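Long-range contacts in alanine dehydrogenase (Archaeoglobus fulgidus, PDB 1OMO), which catalyses the reversible NAD-dependent oxidative deamination of L-alanine to pyruvate and ammonium, working as a homodimer: residues Met17-Met21 with Glu142-Val147; Thr104-Arg108 with Gln296-Val300; Ile230-Ile236 with Glu284-Phe288; Lys235-Leu241 with Asp263-Ile268. All blocks are in the same frame, centred on the assembly; numbering follows the deposited sequence.

Interaction 1: Met17-Met21 with Glu142-Val147; sequences MDEAM and EALRRV
The first turn of helix 17-32 crosses residues 142-147 of helix 135-147 at -80°, with short axes 10.3 Å apart; the nearest CA pairs are Met17-Ala143, 6.6 Å, and Asp18-Arg146, 7.5 Å. Two methionines fill the gap. Met17 (chi1 t, chi2 p, chi3 p) sets SD 3.9 Å from Ala143 CB, while Met21 (m, t, p) has SD 3.7 Å from Arg146 CB and ends with CE 3.4 Å from Ala143 O and 3.7 Å from Val147 CG1. Helix 135-147 follows the first strand of the Rossmann-type NAD domain, so this near-perpendicular packing joins that domain to an N-terminal helix. Arg146, with chi1 at -102° and chi2 p, folds back so that one face of its guanidinium lies against Met17 CB; its NH2 bonds Glu142 OE2 at 2.8 Å, and Glu142 also binds Arg145 and Tyr169. Asp18 (m) makes a long salt bridge, OD1 to Arg146 NE 3.8 Å, seconded by a water 2.9 Å from Asp18 OD1 and 3.1 Å from Arg146 NH1.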
loop_
_atom_site.group_PDB
_atom_site.type_symbol
_atom_site.label_atom_id
_atom_site.label_comp_id
_atom_site.label_asym_id
_atom_site.label_seq_id
_atom_site.Cartn_x
_atom_site.Cartn_y
_atom_site.Cartn_z
ATOM N N MET A 17 -0.044 -0.577 -27.044
ATOM C CA MET A 17 -1.256 -1.234 -26.588
ATOM C C MET A 17 -0.994 -2.721 -26.743
ATOM O O MET A 17 -1.443 -3.520 -25.939
ATOM C CB MET A 17 -2.466 -0.838 -27.436
ATOM C CG MET A 17 -3.718 -1.742 -27.199
ATOM S SD MET A 17 -4.236 -1.795 -25.480
ATOM C CE MET A 17 -5.266 -0.340 -25.287
ATOM N N ASP A 18 -0.254 -3.090 -27.783
ATOM C CA ASP A 18 0.071 -4.489 -27.990
ATOM C C ASP A 18 0.973 -4.981 -26.864
ATOM O O ASP A 18 0.756 -6.053 -26.325
ATOM C CB ASP A 18 0.747 -4.680 -29.351
ATOM C CG ASP A 18 -0.261 -4.776 -30.488
ATOM O OD1 ASP A 18 -0.180 -3.967 -31.428
ATOM O OD2 ASP A 18 -1.133 -5.668 -30.441
ATOM N N GLU A 19 1.978 -4.198 -26.491
ATOM C CA GLU A 19 2.850 -4.623 -25.401
ATOM C C GLU A 19 1.985 -4.794 -24.146
ATOM O O GLU A 19 2.093 -5.783 -23.437
ATOM C CB GLU A 19 3.940 -3.583 -25.130
ATOM C CG GLU A 19 5.055 -3.547 -26.161
ATOM C CD GLU A 19 6.047 -2.441 -25.866
ATOM O OE1 GLU A 19 5.594 -1.273 -25.706
ATOM O OE2 GLU A 19 7.269 -2.743 -25.795
ATOM N N ALA A 20 1.107 -3.825 -23.908
ATOM C CA ALA A 20 0.218 -3.850 -22.744
ATOM C C ALA A 20 -0.648 -5.102 -22.774
ATOM O O ALA A 20 -0.847 -5.741 -21.741
ATOM C CB ALA A 20 -0.677 -2.585 -22.723
ATOM N N MET A 21 -1.155 -5.446 -23.959
ATOM C CA MET A 21 -1.995 -6.633 -24.103
ATOM C C MET A 21 -1.265 -7.931 -23.816
ATOM O O MET A 21 -1.818 -8.839 -23.182
ATOM C CB MET A 21 -2.636 -6.700 -25.502
ATOM C CG MET A 21 -3.892 -5.810 -25.626
ATOM S SD MET A 21 -4.553 -5.503 -27.281
ATOM C CE MET A 21 -5.526 -6.946 -27.452
ATOM N N GLU A 142 -9.546 0.571 -28.826
ATOM C CA GLU A 142 -8.221 0.318 -29.356
ATOM C C GLU A 142 -7.715 -1.100 -29.067
ATOM O O GLU A 142 -7.064 -1.693 -29.905
ATOM C CB GLU A 142 -7.211 1.344 -28.821
ATOM C CG GLU A 142 -7.424 2.748 -29.320
ATOM C CD GLU A 142 -7.116 2.932 -30.809
ATOM O OE1 GLU A 142 -7.483 3.997 -31.364
ATOM O OE2 GLU A 142 -6.502 2.031 -31.422
ATOM N N ALA A 143 -7.978 -1.625 -27.880
ATOM C CA ALA A 143 -7.545 -2.974 -27.578
ATOM C C ALA A 143 -8.319 -3.967 -28.462
ATOM O O ALA A 143 -7.730 -4.903 -29.041
ATOM C CB ALA A 143 -7.787 -3.285 -26.136
ATOM N N LEU A 144 -9.634 -3.764 -28.550
ATOM C CA LEU A 144 -10.497 -4.636 -29.322
ATOM C C LEU A 144 -10.156 -4.692 -30.810
ATOM O O LEU A 144 -10.277 -5.757 -31.449
ATOM C CB LEU A 144 -11.974 -4.228 -29.134
ATOM C CG LEU A 144 -12.627 -4.475 -27.762
ATOM C CD1 LEU A 144 -13.959 -3.737 -27.667
ATOM C CD2 LEU A 144 -12.848 -5.990 -27.570
ATOM N N ARG A 145 -9.736 -3.581 -31.393
ATOM C CA ARG A 145 -9.419 -3.693 -32.784
ATOM C C ARG A 145 -8.093 -4.405 -32.992
ATOM O O ARG A 145 -7.707 -4.675 -34.107
ATOM C CB ARG A 145 -9.482 -2.347 -33.504
ATOM C CG ARG A 145 -8.555 -1.301 -33.057
ATOM C CD ARG A 145 -8.804 -0.100 -33.932
ATOM N NE ARG A 145 -7.794 0.916 -33.725
ATOM C CZ ARG A 145 -7.378 1.742 -34.676
ATOM N NH1 ARG A 145 -7.885 1.657 -35.894
ATOM N NH2 ARG A 145 -6.485 2.681 -34.391
ATOM N N ARG A 146 -7.391 -4.739 -31.922
ATOM C CA ARG A 146 -6.157 -5.495 -32.110
ATOM C C ARG A 146 -6.611 -6.938 -32.264
ATOM O O ARG A 146 -5.893 -7.764 -32.768
ATOM C CB ARG A 146 -5.234 -5.396 -30.888
ATOM C CG ARG A 146 -4.075 -4.430 -31.042
ATOM C CD ARG A 146 -4.554 -3.030 -31.290
ATOM N NE ARG A 146 -3.461 -2.074 -31.224
ATOM C CZ ARG A 146 -3.625 -0.753 -31.195
ATOM N NH1 ARG A 146 -2.559 0.049 -31.140
ATOM N NH2 ARG A 146 -4.854 -0.239 -31.218
ATOM N N VAL A 147 -7.822 -7.243 -31.827
ATOM C CA VAL A 147 -8.258 -8.625 -31.911
ATOM C C VAL A 147 -9.435 -8.916 -32.831
ATOM O O VAL A 147 -9.722 -10.081 -33.127
ATOM C CB VAL A 147 -8.552 -9.206 -30.477
ATOM C CG1 VAL A 147 -7.221 -9.381 -29.703
ATOM C CG2 VAL A 147 -9.456 -8.275 -29.689
HETATM O O HOH W 1 0.086 -1.273 -30.367
#

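Interaction 2: Thr104-Arg108 with Gln296-Val300; sequences TTSLR and QDVAV
Both segments are interior turns of longer helices, 102-120 and 294-311, and they cross at 104° with axes 9.8 Å apart. The closest CA pairs are Arg108-Gln296, 6.5 Å, and Thr105-Asp297, 6.7 Å. Arg108 reaches across with chi1 and chi2 both p and chi3 t, to meet Asp297, whose chi1 is m. The guanidinium and carboxylate form a two-pronged salt bridge: Arg108 NE donates to Asp297 OD1 at 2.7 Å and Arg108 NH2 to Asp297 OD2 at 2.9 Å, with a weak further bond from NH2 to OD1 at 3.2 Å. Asp297 OD1 also accepts from a water at 2.8 Å, itself 2.7 Å from Thr104 OG1, and OD2 pairs with Lys65, the inferred proton donor/acceptor. Thr105 OG1 is hydrogen-bonded to Ala101 O and Lys65. Gln296 OE1 lies over one face of the guanidinium but is bonded to the backbone N of Leu293; its CB is 3.9 Å from Arg108 CD. Beneath the polar layer Val300 packs CG1 on Thr104 CB at 3.6 Å and CG2 on Arg108 CB at 4.0 Å. With NE and NH2 held by Asp297, Arg108 NH1 is hydrogen-bonded to NAD O7N: one buried carboxylate balances both the cofactor-binding arginine and Lys65, linking the nicotinamide site to the inferred proton donor/acceptor.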
loop_
_atom_site.group_PDB
_atom_site.type_symbol
_atom_site.label_atom_id
_atom_site.label_comp_id
_atom_site.label_asym_id
_atom_site.label_seq_id
_atom_site.Cartn_x
_atom_site.Cartn_y
_atom_site.Cartn_z
ATOM N N THR A 104 -1.165 4.410 -17.643
ATOM C CA THR A 104 -1.114 2.969 -17.789
ATOM C C THR A 104 -2.257 2.275 -17.111
ATOM O O THR A 104 -2.501 1.110 -17.371
ATOM C CB THR A 104 0.242 2.335 -17.299
ATOM O OG1 THR A 104 0.539 2.747 -15.955
ATOM C CG2 THR A 104 1.394 2.721 -18.258
ATOM N N THR A 105 -2.950 2.967 -16.214
ATOM C CA THR A 105 -4.105 2.344 -15.557
ATOM C C THR A 105 -5.212 2.229 -16.634
ATOM O O THR A 105 -5.878 1.194 -16.754
ATOM C CB THR A 105 -4.597 3.196 -14.347
ATOM O OG1 THR A 105 -3.624 3.127 -13.298
ATOM C CG2 THR A 105 -5.949 2.722 -13.843
ATOM N N SER A 106 -5.374 3.277 -17.443
ATOM C CA SER A 106 -6.393 3.266 -18.514
ATOM C C SER A 106 -5.986 2.252 -19.586
ATOM O O SER A 106 -6.805 1.444 -20.049
ATOM C CB SER A 106 -6.530 4.655 -19.166
ATOM O OG SER A 106 -7.329 5.502 -18.367
ATOM N N LEU A 107 -4.701 2.286 -19.936
ATOM C CA LEU A 107 -4.126 1.410 -20.948
ATOM C C LEU A 107 -4.341 -0.055 -20.610
ATOM O O LEU A 107 -4.877 -0.802 -21.430
ATOM C CB LEU A 107 -2.630 1.677 -21.086
ATOM C CG LEU A 107 -1.934 1.615 -22.456
ATOM C CD1 LEU A 107 -0.692 0.758 -22.339
ATOM C CD2 LEU A 107 -2.826 1.110 -23.529
ATOM N N ARG A 108 -3.943 -0.481 -19.404
ATOM C CA ARG A 108 -4.072 -1.881 -19.073
ATOM C C ARG A 108 -5.521 -2.321 -18.826
ATOM O O ARG A 108 -5.810 -3.508 -18.803
ATOM C CB ARG A 108 -3.160 -2.258 -17.900
ATOM C CG ARG A 108 -3.380 -1.533 -16.568
ATOM C CD ARG A 108 -4.704 -1.854 -15.859
ATOM N NE ARG A 108 -4.618 -1.611 -14.411
ATOM C CZ ARG A 108 -5.667 -1.429 -13.605
ATOM N NH1 ARG A 108 -6.894 -1.436 -14.102
ATOM N NH2 ARG A 108 -5.498 -1.310 -12.289
ATOM N N GLN A 296 -1.782 -6.380 -13.049
ATOM C CA GLN A 296 -1.791 -5.703 -14.361
ATOM C C GLN A 296 -0.918 -4.434 -14.320
ATOM O O GLN A 296 -0.192 -4.128 -15.278
ATOM C CB GLN A 296 -3.235 -5.332 -14.820
ATOM C CG GLN A 296 -4.180 -6.543 -14.967
ATOM C CD GLN A 296 -5.695 -6.202 -15.154
ATOM O OE1 GLN A 296 -6.283 -5.459 -14.382
ATOM N NE2 GLN A 296 -6.311 -6.792 -16.169
ATOM N N ASP A 297 -0.971 -3.705 -13.210
ATOM C CA ASP A 297 -0.178 -2.479 -13.083
ATOM C C ASP A 297 1.330 -2.820 -12.992
ATOM O O ASP A 297 2.149 -2.170 -13.611
ATOM C CB ASP A 297 -0.646 -1.685 -11.854
ATOM C CG ASP A 297 -2.092 -1.279 -11.952
ATOM O OD1 ASP A 297 -2.452 -0.725 -13.001
ATOM O OD2 ASP A 297 -2.877 -1.501 -10.989
ATOM N N VAL A 298 1.699 -3.851 -12.235
ATOM C CA VAL A 298 3.125 -4.211 -12.165
ATOM C C VAL A 298 3.655 -4.754 -13.505
ATOM O O VAL A 298 4.715 -4.304 -13.997
ATOM C CB VAL A 298 3.409 -5.228 -11.041
ATOM C CG1 VAL A 298 4.903 -5.596 -11.040
ATOM C CG2 VAL A 298 3.039 -4.607 -9.681
ATOM N N ALA A 299 2.913 -5.687 -14.110
ATOM C CA ALA A 299 3.295 -6.267 -15.407
ATOM C C ALA A 299 3.565 -5.133 -16.388
ATOM O O ALA A 299 4.626 -5.040 -17.014
ATOM C CB ALA A 299 2.170 -7.157 -15.949
ATOM N N VAL A 300 2.598 -4.247 -16.499
ATOM C CA VAL A 300 2.742 -3.142 -17.395
ATOM C C VAL A 300 3.855 -2.168 -16.982
ATOM O O VAL A 300 4.517 -1.601 -17.839
ATOM C CB VAL A 300 1.399 -2.413 -17.537
ATOM C CG1 VAL A 300 1.635 -0.939 -17.673
ATOM C CG2 VAL A 300 0.649 -2.943 -18.770
HETATM O O HOH W 2 -0.743 1.251 -14.079
#

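Interaction 3: Ile230-Ile236 with Glu284-Phe288; sequences ILKKAKI and EITIF
A weakly bonded helical turn at 230-232 leads through Lys233 into strand 234-238, which runs parallel to strand 285-289; the short strand axes are 4.6 Å apart and 25° from parallel. Lys235 pairs with Thr286 and Ile236 with Ile287, CA-CA 4.9 and 4.7 Å. Lys235 supplies both direct backbone bonds between the segments: its N donates to Ile285 O and its O accepts from Ile287 N, each 2.9 Å. Just before Ala234, a water joins Lys233 O, 2.4 Å, to Ile285 N, 2.8 Å. On one face Ile287 (m, t) turns CD1 into the corner made by the helical turn, 3.5 Å from Leu231 CD2, 4.1 Å from Ile230 CG2 and 3.9 Å from Ala234 CB. Ile285 (m, t) places CG2 3.7 Å from Ala234 CB and CD1 3.4 Å from Lys233 CE. These are neighbouring parallel strands of the Rossmann-fold sheet, with the preceding turn packing on Ile287. Lys235 and Thr286 point to the other face, where Thr286 OG1 bonds His212. Lys235 (t, t, m, t) extends NZ to Glu284 OE1 at 3.1 Å. NZ also bonds Gly278 O, and Glu284 OE1 the N of Glu280 and Ser281, joining both segments to that loop.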
loop_
_atom_site.group_PDB
_atom_site.type_symbol
_atom_site.label_atom_id
_atom_site.label_comp_id
_atom_site.label_asym_id
_atom_site.label_seq_id
_atom_site.Cartn_x
_atom_site.Cartn_y
_atom_site.Cartn_z
ATOM N N ILE A 230 -29.647 -9.820 -16.526
ATOM C CA ILE A 230 -28.633 -10.185 -17.515
ATOM C C ILE A 230 -27.654 -11.116 -16.806
ATOM O O ILE A 230 -27.229 -12.111 -17.368
ATOM C CB ILE A 230 -27.832 -8.938 -18.024
ATOM C CG1 ILE A 230 -28.774 -7.951 -18.704
ATOM C CG2 ILE A 230 -26.744 -9.346 -18.990
ATOM C CD1 ILE A 230 -28.112 -6.606 -19.076
ATOM N N LEU A 231 -27.317 -10.794 -15.558
ATOM C CA LEU A 231 -26.376 -11.600 -14.782
ATOM C C LEU A 231 -26.864 -13.031 -14.601
ATOM O O LEU A 231 -26.099 -13.987 -14.792
ATOM C CB LEU A 231 -26.100 -10.954 -13.409
ATOM C CG LEU A 231 -25.405 -9.584 -13.394
ATOM C CD1 LEU A 231 -25.123 -9.137 -11.925
ATOM C CD2 LEU A 231 -24.114 -9.673 -14.194
ATOM N N LYS A 232 -28.134 -13.175 -14.242
ATOM C CA LYS A 232 -28.743 -14.499 -14.023
ATOM C C LYS A 232 -28.643 -15.447 -15.222
ATOM O O LYS A 232 -28.521 -16.660 -15.084
ATOM C CB LYS A 232 -30.233 -14.338 -13.710
ATOM C CG LYS A 232 -30.535 -13.597 -12.454
ATOM C CD LYS A 232 -32.024 -13.497 -12.303
ATOM C CE LYS A 232 -32.398 -12.743 -11.062
ATOM N NZ LYS A 232 -33.875 -12.704 -10.883
ATOM N N LYS A 233 -28.711 -14.847 -16.398
ATOM C CA LYS A 233 -28.737 -15.540 -17.683
ATOM C C LYS A 233 -27.382 -15.659 -18.384
ATOM O O LYS A 233 -27.318 -16.125 -19.528
ATOM C CB LYS A 233 -29.756 -14.775 -18.564
ATOM C CG LYS A 233 -29.540 -14.742 -20.068
ATOM C CD LYS A 233 -30.602 -13.845 -20.797
ATOM C CE LYS A 233 -30.372 -12.359 -20.559
ATOM N NZ LYS A 233 -30.943 -11.477 -21.669
ATOM N N ALA A 234 -26.300 -15.289 -17.697
ATOM C CA ALA A 234 -25.005 -15.285 -18.368
ATOM C C ALA A 234 -23.887 -16.071 -17.708
ATOM O O ALA A 234 -23.959 -16.430 -16.534
ATOM C CB ALA A 234 -24.542 -13.801 -18.574
ATOM N N LYS A 235 -22.857 -16.361 -18.499
ATOM C CA LYS A 235 -21.667 -17.006 -17.991
ATOM C C LYS A 235 -20.786 -15.794 -17.584
ATOM O O LYS A 235 -20.285 -15.025 -18.432
ATOM C CB LYS A 235 -20.991 -17.830 -19.081
ATOM C CG LYS A 235 -19.637 -18.367 -18.666
ATOM C CD LYS A 235 -19.039 -19.296 -19.735
ATOM C CE LYS A 235 -19.749 -20.657 -19.777
ATOM N NZ LYS A 235 -19.385 -21.491 -20.980
ATOM N N ILE A 236 -20.636 -15.605 -16.285
ATOM C CA ILE A 236 -19.871 -14.479 -15.763
ATOM C C ILE A 236 -18.404 -14.848 -15.534
ATOM O O ILE A 236 -18.088 -15.817 -14.870
ATOM C CB ILE A 236 -20.481 -14.000 -14.422
ATOM C CG1 ILE A 236 -21.983 -13.754 -14.584
ATOM C CG2 ILE A 236 -19.790 -12.701 -13.947
ATOM C CD1 ILE A 236 -22.696 -13.522 -13.241
ATOM N N GLU A 284 -25.054 -18.554 -25.700
ATOM C CA GLU A 284 -24.803 -17.917 -24.418
ATOM C C GLU A 284 -24.373 -16.467 -24.402
ATOM O O GLU A 284 -23.775 -15.931 -25.349
ATOM C CB GLU A 284 -23.818 -18.751 -23.588
ATOM C CG GLU A 284 -22.433 -18.947 -24.165
ATOM C CD GLU A 284 -21.582 -19.835 -23.261
ATOM O OE1 GLU A 284 -20.481 -20.265 -23.659
ATOM O OE2 GLU A 284 -22.028 -20.097 -22.130
ATOM N N ILE A 285 -24.730 -15.817 -23.306
ATOM C CA ILE A 285 -24.342 -14.434 -23.100
ATOM C C ILE A 285 -23.152 -14.496 -22.165
ATOM O O ILE A 285 -23.266 -15.077 -21.096
ATOM C CB ILE A 285 -25.448 -13.619 -22.394
ATOM C CG1 ILE A 285 -26.635 -13.480 -23.352
ATOM C CG2 ILE A 285 -24.848 -12.245 -21.923
ATOM C CD1 ILE A 285 -27.854 -12.699 -22.800
ATOM N N THR A 286 -22.015 -13.935 -22.568
ATOM C CA THR A 286 -20.842 -13.943 -21.688
ATOM C C THR A 286 -20.594 -12.557 -21.116
ATOM O O THR A 286 -20.941 -11.539 -21.738
ATOM C CB THR A 286 -19.540 -14.457 -22.423
ATOM O OG1 THR A 286 -19.377 -13.765 -23.672
ATOM C CG2 THR A 286 -19.596 -15.969 -22.651
ATOM N N ILE A 287 -20.023 -12.535 -19.912
ATOM C CA ILE A 287 -19.697 -11.298 -19.248
ATOM C C ILE A 287 -18.307 -11.330 -18.621
ATOM O O ILE A 287 -17.953 -12.261 -17.932
ATOM C CB ILE A 287 -20.676 -10.935 -18.084
ATOM C CG1 ILE A 287 -22.068 -10.570 -18.591
ATOM C CG2 ILE A 287 -20.109 -9.696 -17.335
ATOM C CD1 ILE A 287 -23.100 -10.378 -17.450
ATOM N N PHE A 288 -17.525 -10.290 -18.893
ATOM C CA PHE A 288 -16.236 -10.141 -18.260
ATOM C C PHE A 288 -16.416 -8.953 -17.269
ATOM O O PHE A 288 -16.606 -7.811 -17.678
ATOM C CB PHE A 288 -15.127 -9.800 -19.265
ATOM C CG PHE A 288 -13.831 -9.372 -18.603
ATOM C CD1 PHE A 288 -13.232 -8.158 -18.916
ATOM C CD2 PHE A 288 -13.206 -10.197 -17.676
ATOM C CE1 PHE A 288 -12.026 -7.776 -18.317
ATOM C CE2 PHE A 288 -12.011 -9.827 -17.082
ATOM C CZ PHE A 288 -11.408 -8.614 -17.399
HETATM O O HOH W 3 -26.211 -17.267 -21.359
#

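Interaction 4: Lys235-Leu241 with Asp263-Ile268; sequences KIVVDDL and DVHATI
Lys235 lays CE over the His265 ring, 3.8 Å from its centroid in a CH-pi contact, while its NZ goes to Gly278 O and Glu284. The short strand axes are 4.7 Å apart and 33° from parallel. Ile236 N reaches Asp263 O through a water, 2.6 Å from each, and Ile236 O accepts from His265 N at 3.0 Å. Val237 (chi1 t) pairs in parallel with Ala266, CA-CA 5.0 Å, and turns CG1 to 4.1 Å from Ile268 CB. Val238 (m) pairs with Thr267, CA-CA 4.6 Å; its N donates to Ala266 O at 3.0 Å, its O accepts from Ile268 N at 2.8 Å, and its CG1 meets Val264 CG1 at 3.9 Å. Asp239 OD1 takes the backbone N of Thr291 and Gly292, close to bound NAD, and Asp240 N-caps helix 241-247, as Thr267 does helix 268-273. Strand 264-267 is outermost at this end of the chain's parallel sheet; strand 285-289 flanks 234-238 on its other side, and Phe28 of helix 17-32 touches Asp239 and Ile268.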
loop_
_atom_site.group_PDB
_atom_site.type_symbol
_atom_site.label_atom_id
_atom_site.label_comp_id
_atom_site.label_asym_id
_atom_site.label_seq_id
_atom_site.Cartn_x
_atom_site.Cartn_y
_atom_site.Cartn_z
ATOM N N LYS A 235 -22.857 -16.361 -18.499
ATOM C CA LYS A 235 -21.667 -17.006 -17.991
ATOM C C LYS A 235 -20.786 -15.794 -17.584
ATOM O O LYS A 235 -20.285 -15.025 -18.432
ATOM C CB LYS A 235 -20.991 -17.830 -19.081
ATOM C CG LYS A 235 -19.637 -18.367 -18.666
ATOM C CD LYS A 235 -19.039 -19.296 -19.735
ATOM C CE LYS A 235 -19.749 -20.657 -19.777
ATOM N NZ LYS A 235 -19.385 -21.491 -20.980
ATOM N N ILE A 236 -20.636 -15.605 -16.285
ATOM C CA ILE A 236 -19.871 -14.479 -15.763
ATOM C C ILE A 236 -18.404 -14.848 -15.534
ATOM O O ILE A 236 -18.088 -15.817 -14.870
ATOM C CB ILE A 236 -20.481 -14.000 -14.422
ATOM C CG1 ILE A 236 -21.983 -13.754 -14.584
ATOM C CG2 ILE A 236 -19.790 -12.701 -13.947
ATOM C CD1 ILE A 236 -22.696 -13.522 -13.241
ATOM N N VAL A 237 -17.508 -14.071 -16.101
ATOM C CA VAL A 237 -16.098 -14.331 -15.910
ATOM C C VAL A 237 -15.496 -13.085 -15.255
ATOM O O VAL A 237 -15.431 -12.009 -15.867
ATOM C CB VAL A 237 -15.403 -14.664 -17.267
ATOM C CG1 VAL A 237 -13.858 -14.816 -17.098
ATOM C CG2 VAL A 237 -15.955 -16.001 -17.770
ATOM N N VAL A 238 -15.056 -13.229 -14.006
ATOM C CA VAL A 238 -14.500 -12.082 -13.335
ATOM C C VAL A 238 -12.978 -11.957 -13.433
ATOM O O VAL A 238 -12.255 -12.818 -13.915
ATOM C CB VAL A 238 -14.894 -12.013 -11.826
ATOM C CG1 VAL A 238 -16.384 -12.241 -11.643
ATOM C CG2 VAL A 238 -14.088 -13.017 -11.031
ATOM N N ASP A 239 -12.547 -10.809 -12.947
ATOM C CA ASP A 239 -11.191 -10.339 -12.840
ATOM C C ASP A 239 -10.508 -11.077 -11.699
ATOM O O ASP A 239 -9.483 -11.737 -11.827
ATOM C CB ASP A 239 -11.251 -8.882 -12.399
ATOM C CG ASP A 239 -10.415 -8.069 -13.216
ATOM O OD1 ASP A 239 -10.361 -6.858 -13.003
ATOM O OD2 ASP A 239 -9.799 -8.683 -14.113
ATOM N N ASP A 240 -11.101 -10.866 -10.543
ATOM C CA ASP A 240 -10.628 -11.393 -9.307
ATOM C C ASP A 240 -11.913 -11.606 -8.591
ATOM O O ASP A 240 -12.722 -10.690 -8.477
ATOM C CB ASP A 240 -9.813 -10.324 -8.606
ATOM C CG ASP A 240 -9.423 -10.729 -7.225
ATOM O OD1 ASP A 240 -8.332 -11.303 -7.076
ATOM O OD2 ASP A 240 -10.218 -10.508 -6.283
ATOM N N LEU A 241 -12.137 -12.811 -8.126
ATOM C CA LEU A 241 -13.384 -13.078 -7.458
ATOM C C LEU A 241 -13.700 -12.102 -6.319
ATOM O O LEU A 241 -14.780 -11.490 -6.304
ATOM C CB LEU A 241 -13.411 -14.517 -6.945
ATOM C CG LEU A 241 -14.710 -14.858 -6.218
ATOM C CD1 LEU A 241 -15.919 -14.551 -7.102
ATOM C CD2 LEU A 241 -14.676 -16.338 -5.806
ATOM N N ASP A 263 -22.767 -18.734 -9.262
ATOM C CA ASP A 263 -23.140 -18.009 -10.447
ATOM C C ASP A 263 -21.931 -17.416 -11.166
ATOM O O ASP A 263 -22.062 -16.844 -12.256
ATOM C CB ASP A 263 -24.148 -16.919 -10.089
ATOM C CG ASP A 263 -25.458 -17.496 -9.569
ATOM O OD1 ASP A 263 -25.677 -17.492 -8.340
ATOM O OD2 ASP A 263 -26.264 -17.974 -10.401
ATOM N N VAL A 264 -20.756 -17.525 -10.571
ATOM C CA VAL A 264 -19.579 -17.005 -11.249
ATOM C C VAL A 264 -18.908 -18.225 -11.845
ATOM O O VAL A 264 -18.583 -19.184 -11.138
ATOM C CB VAL A 264 -18.597 -16.280 -10.301
ATOM C CG1 VAL A 264 -17.331 -15.929 -11.054
ATOM C CG2 VAL A 264 -19.217 -15.008 -9.781
ATOM N N HIS A 265 -18.710 -18.185 -13.153
ATOM C CA HIS A 265 -18.124 -19.313 -13.848
ATOM C C HIS A 265 -16.607 -19.512 -13.699
ATOM O O HIS A 265 -16.133 -20.640 -13.514
ATOM C CB HIS A 265 -18.483 -19.233 -15.337
ATOM C CG HIS A 265 -17.882 -20.329 -16.154
ATOM N ND1 HIS A 265 -17.182 -20.094 -17.322
ATOM C CD2 HIS A 265 -17.821 -21.664 -15.942
ATOM C CE1 HIS A 265 -16.714 -21.236 -17.785
ATOM N NE2 HIS A 265 -17.085 -22.204 -16.967
ATOM N N ALA A 266 -15.848 -18.430 -13.797
ATOM C CA ALA A 266 -14.404 -18.547 -13.711
ATOM C C ALA A 266 -13.793 -17.163 -13.612
ATOM O O ALA A 266 -14.510 -16.182 -13.694
ATOM C CB ALA A 266 -13.905 -19.240 -14.984
ATOM N N THR A 267 -12.481 -17.090 -13.423
ATOM C CA THR A 267 -11.768 -15.813 -13.434
ATOM C C THR A 267 -11.184 -15.836 -14.853
ATOM O O THR A 267 -11.086 -16.889 -15.473
ATOM C CB THR A 267 -10.583 -15.758 -12.442
ATOM O OG1 THR A 267 -9.611 -16.744 -12.813
ATOM C CG2 THR A 267 -11.044 -16.028 -11.009
ATOM N N ILE A 268 -10.798 -14.693 -15.384
ATOM C CA ILE A 268 -10.255 -14.667 -16.736
ATOM C C ILE A 268 -8.922 -15.434 -16.834
ATOM O O ILE A 268 -8.606 -15.994 -17.884
ATOM C CB ILE A 268 -10.105 -13.196 -17.219
ATOM C CG1 ILE A 268 -9.713 -13.158 -18.691
ATOM C CG2 ILE A 268 -9.096 -12.464 -16.344
ATOM C CD1 ILE A 268 -10.579 -13.998 -19.553
HETATM O O HOH W 4 -21.793 -17.385 -14.766
#

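In the fold
From the N terminus, helix 17-32 comes first, and interaction 1 closes its loop at helix 135-147. Helix 102-120 lies within that loop and pairs in interaction 2 with helix 294-311, so the two contacts cross along the chain; they also touch, Leu107 packing on Met17 and Ala20. Interaction 2 closes the longest loop, enclosing nearly all of the Rossmann-fold domain. Interaction 3 is nested inside it and interaction 4 inside interaction 3. These two share strand 234-238 and place it between 285-289 and 264-267. The short connection from strand 285-289 to helix 294-311 leads from this sheet end back to the crossed helices.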